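Local coordinates for protein alanine dehydrogenase/pyridine nucleotide transhydrogenase (PDB 3P2Y) that probably catalyses hydride transfer between NAD(H) and NADP(H) as the alpha 1 subunit of a transhydrogenase whose reaction is coupled to proton pumping, at residues V107-L112 and T348-L353; D128-A133 and P362-E367; L188-G193 and R282-A287. One frame throughout, in Å; residues are numbered along the deposited sequence. Where two conformers were deposited one is given.

Contact 1 (V107-L112 and T348-L353); sequences VLIGFL and TALLDL. With CA (calcium ion), chain D.
Ile109 meets two consecutive residues of helix 336-354, Leu350 and Leu351, each with a different branch. The first torsion of Ile109 (chi1 -66°) sets CG2 anti to the backbone N and keeps CG1 beside it. Its extended chi2 (169°) holds CD1 out at the CG1 branch's end. The CG2 branch approaches Leu350, whose CG is anti to its own backbone N (chi1 173°); the two side chains cross at a slant, with Ile109 CG2 4.1 Å from Leu350 CD2. The CD1 end meets the base of the neighbouring residue instead, lying 4.3 Å from Leu351 CB. The backbones stay well apart, with 8.2 Å from Ile109 CA to Leu351 CA, so methyl and methylene groups fill the interval.

Strand 107-110 belongs to the parallel sheet of the N-terminal domain, and the helix, from near the C terminus, covers one face of it. Val87 on the next strand and Phe132 on the other neighbour extend the same apolar floor, touching Leu351 and Leu350 respectively. One residue on, the helix turns polar: Asp352 O binds a calcium ion at 2.3 Å, which Leu355 O and two waters also ligate, and Asp352 OD1 forms a salt bridge with Arg51. The sheet-facing contact, by contrast, is wholly aliphatic and buried, which implies that fit and desolvation, and no directional polar bond between the segments, hold strand and helix together here.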
ATOM      1  N   VAL A 107     -39.474  -0.031   0.899  1.00 12.77           N
ATOM      2  CA  VAL A 107     -38.510   0.293   1.949  1.00 12.51           C
ATOM      3  C   VAL A 107     -37.164   0.516   1.264  1.00 11.95           C
ATOM      4  O   VAL A 107     -36.839  -0.173   0.302  1.00 11.25           O
ATOM      5  CB  VAL A 107     -38.425  -0.868   2.975  1.00 12.31           C
ATOM      6  CG1 VAL A 107     -37.162  -0.786   3.891  1.00 12.94           C
ATOM      7  CG2 VAL A 107     -39.694  -0.914   3.864  1.00 13.54           C
ATOM      8  N   LEU A 108     -36.403   1.491   1.760  1.00 11.78           N
ATOM      9  CA  LEU A 108     -35.037   1.721   1.292  1.00 10.48           C
ATOM     10  C   LEU A 108     -34.124   1.637   2.499  1.00  9.59           C
ATOM     11  O   LEU A 108     -34.441   2.202   3.562  1.00  9.92           O
ATOM     12  CB  LEU A 108     -34.913   3.120   0.674  1.00 10.55           C
ATOM     13  CG  LEU A 108     -33.490   3.557   0.270  1.00 11.20           C
ATOM     14  CD1 LEU A 108     -32.942   2.755  -0.928  1.00 12.52           C
ATOM     15  CD2 LEU A 108     -33.488   5.082  -0.055  1.00 10.51           C
ATOM     16  N   ILE A 109     -33.008   0.927   2.345  1.00  8.36           N
ATOM     17  CA  ILE A 109     -32.007   0.812   3.419  1.00  8.74           C
ATOM     18  C   ILE A 109     -30.691   1.202   2.802  1.00  8.68           C
ATOM     19  O   ILE A 109     -30.343   0.677   1.744  1.00  9.31           O
ATOM     20  CB  ILE A 109     -31.871  -0.639   3.941  1.00  8.21           C
ATOM     21  CG1 ILE A 109     -33.178  -1.081   4.638  1.00  9.25           C
ATOM     22  CG2 ILE A 109     -30.658  -0.752   4.928  1.00  8.94           C
ATOM     23  CD1 ILE A 109     -33.259  -2.603   4.967  1.00 10.83           C
ATOM     24  N   GLY A 110     -29.946   2.097   3.468  1.00  9.49           N
ATOM     25  CA  GLY A 110     -28.597   2.455   2.977  1.00 10.21           C
ATOM     26  C   GLY A 110     -27.991   3.546   3.845  1.00  9.82           C
ATOM     27  O   GLY A 110     -28.596   3.940   4.840  1.00  9.64           O
ATOM     28  N   PHE A 111     -26.829   4.063   3.461  1.00 10.26           N
ATOM     29  CA  PHE A 111     -26.350   5.295   4.084  1.00 10.73           C
ATOM     30  C   PHE A 111     -27.186   6.400   3.471  1.00 11.83           C
ATOM     31  O   PHE A 111     -27.219   6.536   2.253  1.00 12.34           O
ATOM     32  CB  PHE A 111     -24.874   5.568   3.797  1.00 11.03           C
ATOM     33  CG  PHE A 111     -23.926   4.654   4.529  1.00 10.32           C
ATOM     34  CD1 PHE A 111     -23.891   4.618   5.920  1.00 11.13           C
ATOM     35  CD2 PHE A 111     -23.032   3.847   3.822  1.00 12.52           C
ATOM     36  CE1 PHE A 111     -22.981   3.787   6.603  1.00 11.89           C
ATOM     37  CE2 PHE A 111     -22.142   3.012   4.480  1.00 12.79           C
ATOM     38  CZ  PHE A 111     -22.113   2.965   5.896  1.00 11.58           C
ATOM     39  N   LEU A 112     -27.906   7.144   4.310  1.00 12.65           N
ATOM     40  CA  LEU A 112     -28.806   8.185   3.822  1.00 13.62           C
ATOM     41  C   LEU A 112     -28.446   9.587   4.279  1.00 15.51           C
ATOM     42  O   LEU A 112     -29.267  10.494   4.137  1.00 16.81           O
ATOM     43  CB  LEU A 112     -30.284   7.876   4.185  1.00 14.23           C
ATOM     44  CG  LEU A 112     -30.806   6.535   3.670  1.00 14.42           C
ATOM     45  CD1 LEU A 112     -32.238   6.219   4.183  1.00 13.70           C
ATOM     46  CD2 LEU A 112     -30.780   6.481   2.147  1.00 16.17           C
ATOM     47  N   THR A 348     -28.351  -6.748   6.109  1.00  9.03           N
ATOM     48  CA  THR A 348     -29.272  -7.896   6.242  1.00 11.08           C
ATOM     49  C   THR A 348     -29.673  -8.166   7.685  1.00 10.95           C
ATOM     50  O   THR A 348     -30.772  -8.680   7.943  1.00 11.55           O
ATOM     51  CB  THR A 348     -28.774  -9.168   5.540  1.00 12.07           C
ATOM     52  OG1 THR A 348     -27.491  -9.527   6.055  1.00 14.84           O
ATOM     53  CG2 THR A 348     -28.652  -8.908   4.040  1.00 11.96           C
ATOM     54  N   ALA A 349     -28.809  -7.790   8.635  1.00 10.85           N
ATOM     55  CA  ALA A 349     -29.176  -7.940  10.039  1.00 10.81           C
ATOM     56  C   ALA A 349     -30.351  -6.993  10.345  1.00 11.70           C
ATOM     57  O   ALA A 349     -31.273  -7.367  11.089  1.00 12.25           O
ATOM     58  CB  ALA A 349     -27.942  -7.687  10.972  1.00 10.49           C
ATOM     59  N   LEU A 350     -30.315  -5.773   9.807  1.00 11.90           N
ATOM     60  CA  LEU A 350     -31.431  -4.841   9.999  1.00 12.91           C
ATOM     61  C   LEU A 350     -32.654  -5.359   9.256  1.00 13.37           C
ATOM     62  O   LEU A 350     -33.770  -5.336   9.783  1.00 14.98           O
ATOM     63  CB  LEU A 350     -31.095  -3.439   9.484  1.00 13.35           C
ATOM     64  CG  LEU A 350     -32.269  -2.438   9.480  1.00 14.06           C
ATOM     65  CD1 LEU A 350     -32.733  -2.195  10.929  1.00 16.56           C
ATOM     66  CD2 LEU A 350     -31.895  -1.115   8.801  1.00 13.96           C
ATOM     67  N   LEU A 351     -32.449  -5.811   8.027  1.00 13.34           N
ATOM     68  CA  LEU A 351     -33.559  -6.286   7.213  1.00 13.89           C
ATOM     69  C   LEU A 351     -34.305  -7.422   7.934  1.00 14.98           C
ATOM     70  O   LEU A 351     -35.556  -7.481   7.899  1.00 15.56           O
ATOM     71  CB  LEU A 351     -33.036  -6.758   5.850  1.00 12.77           C
ATOM     72  CG  LEU A 351     -34.063  -7.439   4.927  1.00 15.26           C
ATOM     73  CD1 LEU A 351     -35.223  -6.472   4.597  1.00 16.58           C
ATOM     74  CD2 LEU A 351     -33.362  -7.965   3.641  1.00 17.91           C
ATOM     75  N   ASP A 352     -33.560  -8.294   8.614  1.00 15.85           N
ATOM     76  CA  ASP A 352     -34.168  -9.424   9.330  1.00 18.85           C
ATOM     77  C   ASP A 352     -35.134  -8.946  10.415  1.00 19.79           C
ATOM     78  O   ASP A 352     -36.102  -9.664  10.734  1.00 19.34           O
ATOM     79  CB  ASP A 352     -33.115 -10.363   9.957  1.00 19.72           C
ATOM     80  CG  ASP A 352     -32.388 -11.236   8.922  1.00 24.07           C
ATOM     81  OD1 ASP A 352     -32.825 -11.337   7.751  1.00 29.06           O
ATOM     82  OD2 ASP A 352     -31.355 -11.823   9.292  1.00 26.92           O
ATOM     83  N   LEU A 353     -34.882  -7.764  10.991  1.00 19.96           N
ATOM     84  CA  LEU A 353     -35.836  -7.168  11.936  1.00 21.81           C
ATOM     85  C   LEU A 353     -37.123  -6.804  11.249  1.00 22.60           C
ATOM     86  O   LEU A 353     -38.212  -6.940  11.841  1.00 23.87           O
ATOM     87  CB  LEU A 353     -35.296  -5.891  12.590  1.00 22.00           C
ATOM     88  CG  LEU A 353     -34.127  -5.975  13.557  1.00 23.83           C
ATOM     89  CD1 LEU A 353     -33.970  -4.625  14.256  1.00 23.52           C
ATOM     90  CD2 LEU A 353     -34.334  -7.088  14.594  1.00 26.89           C
TER
HETATM   91 CA    CA D 363     -37.662 -11.271  11.341  0.50 25.79          CA
HETATM   92  O   HOH W   1     -38.463  -9.723  12.973  1.00 44.22           O
HETATM   93  O   HOH W   2     -36.875 -12.421   9.543  1.00 40.60           O

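Contact 2 (D128-A133 and P362-E367); sequences DVTAFA and PDFTDE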
ATOM      1  N   ASP A 128     -43.436   8.248  -0.633  1.00 16.02           N
ATOM      2  CA  ASP A 128     -44.068   7.157   0.125  1.00 16.81           C
ATOM      3  C   ASP A 128     -43.126   5.955   0.322  1.00 16.12           C
ATOM      4  O   ASP A 128     -43.554   4.791   0.253  1.00 16.09           O
ATOM      5  CB  ASP A 128     -45.385   6.703  -0.535  1.00 17.67           C
ATOM      6  CG  ASP A 128     -46.297   5.951   0.425  1.00 23.51           C
ATOM      7  OD1 ASP A 128     -46.111   6.052   1.665  1.00 27.43           O
ATOM      8  OD2 ASP A 128     -47.231   5.267  -0.070  1.00 28.98           O
ATOM      9  N   VAL A 129     -41.845   6.259   0.538  1.00 14.83           N
ATOM     10  CA  VAL A 129     -40.843   5.232   0.807  1.00 14.05           C
ATOM     11  C   VAL A 129     -40.521   5.305   2.292  1.00 13.53           C
ATOM     12  O   VAL A 129     -40.365   6.417   2.836  1.00 13.83           O
ATOM     13  CB  VAL A 129     -39.558   5.482  -0.047  1.00 13.08           C
ATOM     14  CG1 VAL A 129     -38.433   4.511   0.350  1.00 13.05           C
ATOM     15  CG2 VAL A 129     -39.889   5.353  -1.539  1.00 14.58           C
ATOM     16  N   THR A 130     -40.449   4.139   2.938  1.00 13.42           N
ATOM     17  CA  THR A 130     -40.065   4.054   4.349  1.00 12.80           C
ATOM     18  C   THR A 130     -38.587   3.753   4.323  1.00 12.60           C
ATOM     19  O   THR A 130     -38.200   2.696   3.833  1.00 11.64           O
ATOM     20  CB  THR A 130     -40.828   2.915   5.059  1.00 13.86           C
ATOM     21  OG1 THR A 130     -42.242   3.221   5.032  1.00 14.85           O
ATOM     22  CG2 THR A 130     -40.385   2.781   6.493  1.00 14.66           C
ATOM     23  N   ALA A 131     -37.778   4.667   4.857  1.00 12.32           N
ATOM     24  CA  ALA A 131     -36.322   4.621   4.619  1.00 11.79           C
ATOM     25  C   ALA A 131     -35.550   4.565   5.916  1.00 12.18           C
ATOM     26  O   ALA A 131     -35.855   5.302   6.861  1.00 11.73           O
ATOM     27  CB  ALA A 131     -35.882   5.839   3.826  1.00 12.48           C
ATOM     28  N   PHE A 132     -34.517   3.719   5.943  1.00 10.90           N
ATOM     29  CA  PHE A 132     -33.743   3.497   7.163  1.00 11.27           C
ATOM     30  C   PHE A 132     -32.314   3.871   6.867  1.00 11.67           C
ATOM     31  O   PHE A 132     -31.738   3.329   5.942  1.00 11.18           O
ATOM     32  CB  PHE A 132     -33.829   2.036   7.609  1.00 11.01           C
ATOM     33  CG  PHE A 132     -35.243   1.598   7.945  1.00 11.54           C
ATOM     34  CD1 PHE A 132     -35.719   1.731   9.247  1.00 12.39           C
ATOM     35  CD2 PHE A 132     -36.100   1.119   6.952  1.00 11.89           C
ATOM     36  CE1 PHE A 132     -37.036   1.346   9.574  1.00 10.71           C
ATOM     37  CE2 PHE A 132     -37.430   0.755   7.254  1.00 13.44           C
ATOM     38  CZ  PHE A 132     -37.882   0.863   8.578  1.00 11.87           C
ATOM     39  N   ALA A 133     -31.773   4.815   7.631  1.00 11.80           N
ATOM     40  CA  ALA A 133     -30.374   5.287   7.468  1.00 11.06           C
ATOM     41  C   ALA A 133     -29.436   4.426   8.318  1.00 11.62           C
ATOM     42  O   ALA A 133     -29.582   4.338   9.561  1.00 11.70           O
ATOM     43  CB  ALA A 133     -30.253   6.756   7.909  1.00 10.79           C
ATOM     44  N   PRO A 362     -42.171  -3.534   9.392  1.00 24.31           N
ATOM     45  CA  PRO A 362     -41.362  -2.905  10.445  1.00 24.68           C
ATOM     46  C   PRO A 362     -42.148  -2.666  11.733  1.00 25.31           C
ATOM     47  O   PRO A 362     -43.265  -2.129  11.691  1.00 24.96           O
ATOM     48  CB  PRO A 362     -40.947  -1.562   9.829  1.00 24.58           C
ATOM     49  CG  PRO A 362     -41.089  -1.748   8.328  1.00 23.88           C
ATOM     50  CD  PRO A 362     -42.254  -2.703   8.171  1.00 24.20           C
ATOM     51  N   ASP A 363     -41.566  -3.065  12.859  1.00 25.50           N
ATOM     52  CA  ASP A 363     -42.204  -2.872  14.161  1.00 26.65           C
ATOM     53  C   ASP A 363     -41.620  -1.624  14.782  1.00 25.96           C
ATOM     54  O   ASP A 363     -40.498  -1.646  15.264  1.00 25.59           O
ATOM     55  CB  ASP A 363     -41.958  -4.084  15.061  1.00 27.18           C
ATOM     56  CG  ASP A 363     -42.526  -3.897  16.468  1.00 30.03           C
ATOM     57  OD1 ASP A 363     -43.097  -2.829  16.766  1.00 30.10           O
ATOM     58  OD2 ASP A 363     -42.389  -4.831  17.279  1.00 34.01           O
ATOM     59  N   PHE A 364     -42.379  -0.533  14.771  1.00 26.00           N
ATOM     60  CA  PHE A 364     -41.846   0.740  15.236  1.00 26.08           C
ATOM     61  C   PHE A 364     -41.724   0.893  16.750  1.00 26.56           C
ATOM     62  O   PHE A 364     -41.250   1.922  17.230  1.00 27.38           O
ATOM     63  CB  PHE A 364     -42.573   1.921  14.581  1.00 26.88           C
ATOM     64  CG  PHE A 364     -42.250   2.077  13.128  1.00 26.89           C
ATOM     65  CD1 PHE A 364     -41.037   2.647  12.736  1.00 27.20           C
ATOM     66  CD2 PHE A 364     -43.135   1.631  12.152  1.00 27.01           C
ATOM     67  CE1 PHE A 364     -40.715   2.776  11.385  1.00 25.99           C
ATOM     68  CE2 PHE A 364     -42.826   1.763  10.795  1.00 29.20           C
ATOM     69  CZ  PHE A 364     -41.599   2.335  10.418  1.00 26.61           C
ATOM     70  N   THR A 365     -42.092  -0.153  17.492  1.00 26.20           N
ATOM     71  CA  THR A 365     -41.866  -0.202  18.937  1.00 26.64           C
ATOM     72  C   THR A 365     -40.484  -0.737  19.220  1.00 25.83           C
ATOM     73  O   THR A 365     -39.994  -0.680  20.343  1.00 27.06           O
ATOM     74  CB  THR A 365     -42.929  -1.045  19.680  1.00 26.63           C
ATOM     75  OG1 THR A 365     -42.766  -2.439  19.369  1.00 28.98           O
ATOM     76  CG2 THR A 365     -44.321  -0.587  19.296  1.00 27.07           C
ATOM     77  N   ASP A 366     -39.850  -1.261  18.181  1.00 24.50           N
ATOM     78  CA  ASP A 366     -38.465  -1.697  18.291  1.00 23.42           C
ATOM     79  C   ASP A 366     -37.581  -0.459  18.100  1.00 22.07           C
ATOM     80  O   ASP A 366     -37.624   0.182  17.047  1.00 21.51           O
ATOM     81  CB  ASP A 366     -38.186  -2.761  17.236  1.00 23.10           C
ATOM     82  CG  ASP A 366     -36.740  -3.285  17.285  1.00 24.19           C
ATOM     83  OD1 ASP A 366     -35.816  -2.479  17.551  1.00 21.99           O
ATOM     84  OD2 ASP A 366     -36.556  -4.501  17.030  1.00 22.38           O
ATOM     85  N   GLU A 367     -36.789  -0.165  19.135  1.00 21.58           N
ATOM     86  CA  GLU A 367     -35.919   1.005  19.214  0.50 20.80           C
ATOM     87  C   GLU A 367     -34.988   1.185  17.996  1.00 19.96           C
ATOM     88  O   GLU A 367     -34.678   2.294  17.580  1.00 18.74           O
ATOM     89  CB  GLU A 367     -35.094   0.894  20.500  0.50 21.94           C
ATOM     90  CG  GLU A 367     -34.383  -0.473  20.684  0.50 22.67           C
ATOM     91  CD  GLU A 367     -35.143  -1.509  21.526  0.50 22.56           C
ATOM     92  OE1 GLU A 367     -34.450  -2.420  22.035  0.50 24.06           O
ATOM     93  OE2 GLU A 367     -36.397  -1.434  21.671  0.50 17.60           O
TER
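Pro362 begins the loop segment by meeting the ring of Phe132: the Phe132 CZ atom is 4.1 Å from Pro362 CB and equally far from Pro362 CG, so the corner of the aromatic ring bears on two carbons of the proline ring, and the two side chains approach at a slant. Asp363 is turned to its own segment. Its OD1 accepts two hydrogen bonds, at 2.7 Å from Thr365 OG1 and at 2.9 Å from Thr365 N, the latter with an N-H...O angle of 157°. Both donors come from the same face of the carboxylate, and the backbone bond defines an Asx turn.

Phe364 carries the rest of the contact. With chi1 -71°, CG sits beside the backbone N, and the ring beyond it brings CZ to the strand: Phe364 CZ lies 4.1 Å from Thr130 CG2, a methyl at the ring edge and near its plane, while the two phenylalanine rings meet obliquely, Phe364 CE1 4.3 Å from Phe132 CE1. Thr130 and Phe132 belong to strand 130-133, the outermost of the N-terminal domain's parallel sheet on this side. The loop leading to helix 367-372 packs on the sheet face near this strand, beside helix 336-354, while Ile374 and Thr375 bond to Ala131; Arg376 makes a cation-pi contact with the Phe364 ring.

Thr365 occupies the third position of a type I beta turn from Asp363 to Asp366, closed by Asp366 N to Asp363 O at 3.0 Å. Asp366 then takes the N-cap position of helix 367-372, its OD1 accepting from Ile368 N and its OD2 forming a salt bridge with Arg142.

Contact 3 (L188-G193 and R282-A287); sequences LVLGVG and RLVTAA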
ATOM      1  N   LEU A 188       1.731   7.494  14.781  1.00  8.15           N
ATOM      2  CA  LEU A 188       0.801   8.137  15.729  1.00  8.06           C
ATOM      3  C   LEU A 188      -0.592   8.177  15.122  1.00  8.22           C
ATOM      4  O   LEU A 188      -0.758   8.579  13.958  1.00  8.48           O
ATOM      5  CB  LEU A 188       1.261   9.586  15.988  1.00  8.10           C
ATOM      6  CG  LEU A 188       0.310  10.502  16.783  1.00  7.65           C
ATOM      7  CD1 LEU A 188       0.209  10.012  18.241  1.00  8.99           C
ATOM      8  CD2 LEU A 188       0.893  11.915  16.773  1.00 10.91           C
ATOM      9  N   VAL A 189      -1.591   7.744  15.895  1.00  7.46           N
ATOM     10  CA  VAL A 189      -2.976   7.818  15.420  1.00  8.33           C
ATOM     11  C   VAL A 189      -3.702   8.815  16.306  1.00  8.89           C
ATOM     12  O   VAL A 189      -3.674   8.698  17.540  1.00  8.70           O
ATOM     13  CB  VAL A 189      -3.646   6.429  15.465  1.00  6.01           C
ATOM     14  CG1 VAL A 189      -5.130   6.505  15.033  1.00  7.78           C
ATOM     15  CG2 VAL A 189      -2.872   5.473  14.502  1.00  7.83           C
ATOM     16  N   LEU A 190      -4.342   9.790  15.662  1.00  8.89           N
ATOM     17  CA  LEU A 190      -5.078  10.845  16.372  1.00  9.50           C
ATOM     18  C   LEU A 190      -6.559  10.629  16.121  1.00  9.51           C
ATOM     19  O   LEU A 190      -7.031  10.710  14.963  1.00  9.95           O
ATOM     20  CB  LEU A 190      -4.619  12.222  15.856  1.00 10.10           C
ATOM     21  CG  LEU A 190      -3.140  12.563  16.088  1.00 11.46           C
ATOM     22  CD1 LEU A 190      -2.858  13.971  15.467  1.00 14.36           C
ATOM     23  CD2 LEU A 190      -2.753  12.518  17.611  1.00 11.43           C
ATOM     24  N   GLY A 191      -7.279  10.301  17.193  1.00  8.93           N
ATOM     25  CA  GLY A 191      -8.698   9.907  17.104  1.00  9.34           C
ATOM     26  C   GLY A 191      -8.715   8.395  17.071  1.00  9.55           C
ATOM     27  O   GLY A 191      -8.326   7.796  16.062  1.00 10.54           O
ATOM     28  N   VAL A 192      -9.088   7.774  18.192  1.00  8.63           N
ATOM     29  CA  VAL A 192      -9.063   6.311  18.258  1.00  9.51           C
ATOM     30  C   VAL A 192     -10.487   5.778  18.488  1.00 10.29           C
ATOM     31  O   VAL A 192     -10.832   5.240  19.559  1.00 10.82           O
ATOM     32  CB  VAL A 192      -8.047   5.749  19.297  1.00  9.70           C
ATOM     33  CG1 VAL A 192      -7.960   4.198  19.182  1.00  9.22           C
ATOM     34  CG2 VAL A 192      -6.657   6.385  19.111  1.00 11.67           C
ATOM     35  N   GLY A 193     -11.312   5.959  17.468  1.00  9.93           N
ATOM     36  CA  GLY A 193     -12.554   5.190  17.334  1.00 10.58           C
ATOM     37  C   GLY A 193     -12.191   3.921  16.574  1.00  9.96           C
ATOM     38  O   GLY A 193     -11.047   3.463  16.618  1.00 10.31           O
ATOM     39  N   ARG A 282      -9.637  20.251  14.028  1.00 24.20           N
ATOM     40  CA  ARG A 282      -8.246  20.510  13.661  1.00 25.44           C
ATOM     41  C   ARG A 282      -7.282  19.898  14.680  1.00 24.69           C
ATOM     42  O   ARG A 282      -7.264  20.290  15.839  1.00 25.96           O
ATOM     43  CB  ARG A 282      -8.015  22.031  13.504  1.00 26.70           C
ATOM     44  CG  ARG A 282      -6.616  22.423  13.069  1.00 30.36           C
ATOM     45  CD  ARG A 282      -6.303  22.020  11.608  1.00 35.68           C
ATOM     46  NE  ARG A 282      -7.254  22.528  10.613  1.00 39.17           N
ATOM     47  CZ  ARG A 282      -7.343  23.803  10.212  1.00 41.41           C
ATOM     48  NH1 ARG A 282      -6.552  24.747  10.732  1.00 41.65           N
ATOM     49  NH2 ARG A 282      -8.241  24.136   9.287  1.00 40.95           N
ATOM     50  N   LEU A 283      -6.487  18.926  14.251  1.00 23.41           N
ATOM     51  CA  LEU A 283      -5.560  18.241  15.153  1.00 22.15           C
ATOM     52  C   LEU A 283      -4.096  18.409  14.769  1.00 21.31           C
ATOM     53  O   LEU A 283      -3.208  18.224  15.618  1.00 22.11           O
ATOM     54  CB  LEU A 283      -5.888  16.743  15.209  1.00 21.90           C
ATOM     55  CG  LEU A 283      -7.301  16.315  15.631  1.00 23.44           C
ATOM     56  CD1 LEU A 283      -7.504  14.832  15.310  1.00 24.20           C
ATOM     57  CD2 LEU A 283      -7.513  16.570  17.106  1.00 26.76           C
ATOM     58  N   VAL A 284      -3.843  18.690  13.493  1.00 19.12           N
ATOM     59  CA  VAL A 284      -2.480  18.816  12.985  1.00 17.83           C
ATOM     60  C   VAL A 284      -2.382  20.198  12.347  1.00 18.58           C
ATOM     61  O   VAL A 284      -2.875  20.423  11.235  1.00 18.44           O
ATOM     62  CB  VAL A 284      -2.141  17.711  11.954  1.00 16.99           C
ATOM     63  CG1 VAL A 284      -0.725  17.901  11.359  1.00 16.50           C
ATOM     64  CG2 VAL A 284      -2.275  16.293  12.599  1.00 13.01           C
ATOM     65  N   THR A 285      -1.744  21.116  13.060  1.00 19.28           N
ATOM     66  CA  THR A 285      -1.539  22.476  12.539  1.00 20.21           C
ATOM     67  C   THR A 285      -0.518  22.444  11.416  1.00 19.94           C
ATOM     68  O   THR A 285       0.250  21.480  11.271  1.00 18.84           O
ATOM     69  CB  THR A 285      -0.972  23.402  13.642  1.00 20.42           C
ATOM     70  OG1 THR A 285       0.282  22.874  14.093  1.00 20.05           O
ATOM     71  CG2 THR A 285      -1.942  23.525  14.818  1.00 21.83           C
ATOM     72  N   ALA A 286      -0.472  23.530  10.641  1.00 20.58           N
ATOM     73  CA  ALA A 286       0.580  23.695   9.648  1.00 20.96           C
ATOM     74  C   ALA A 286       1.983  23.513  10.250  1.00 21.05           C
ATOM     75  O   ALA A 286       2.825  22.847   9.644  1.00 21.13           O
ATOM     76  CB  ALA A 286       0.456  25.059   8.969  1.00 21.71           C
ATOM     77  N   ALA A 287       2.231  24.108  11.424  1.00 21.28           N
ATOM     78  CA  ALA A 287       3.537  24.009  12.098  1.00 21.89           C
ATOM     79  C   ALA A 287       3.900  22.573  12.491  1.00 21.27           C
ATOM     80  O   ALA A 287       5.064  22.165  12.382  1.00 21.58           O
ATOM     81  CB  ALA A 287       3.569  24.896  13.325  1.00 22.63           C
TER
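Leu190 packs against Leu283 and Val284 at the end of strand 186-190, just where the strand runs into Gly191, Val192 and Gly193 and then helix 194-206. This strand-turn-helix in a mostly parallel sheet is consistent with a Rossmann-type GxGxxG motif for dinucleotide binding.

The tight part lies on Val284. Leu190 CG is anti to its carbonyl carbon (chi1 -62°), and the extended chi2 (178°) sends Leu190 CD1 out to Val284 CG2, 3.7 Å away, the two side chains crossing at about a right angle; the same methyl stands 4.1 Å from Leu283 CB. Strand 268-271 and Ile263 of helix 249-263 close round Leu190 and Val284, both buried.

At Leu283 the contact runs out to the partly exposed side. Here Leu190 and Leu283 run antiparallel, side by side, with Leu190 CB 3.9 Å from Leu283 CD1. Beyond it, Arg282 lies at the surface, its side chain against Glu310. Further along, Thr285 OG1 caps Ala288 N at the start of helix 286-290. The strand gives way to Gly191, whose backbone (phi 96°) takes a conformation suited to glycine. Leu283 CD1 lies 4.2 Å from Leu190 O, the carbonyl that precedes Gly191.

How the contacts relate
From the N terminus, strands 107-110 and 130-133 come first; each later receives a partner from near the C terminus. Contact 1 closes on helix 336-354 and contact 2 on the loop before helix 367-372. Their segments alternate along the chain, so the two loops cross, and their centres lie about 9 Å apart. Both strands are neighbours in one sheet: Leu108 O is 2.8 Å from Phe132 N, probably a hydrogen bond. Contact 3 (188-193 with 282-287) is nested inside both loops and ties only parts of the C-terminal domain, its centre about 33 Å from that of contact 1. The chain thus returns to the N-terminal domain after building the second sheet.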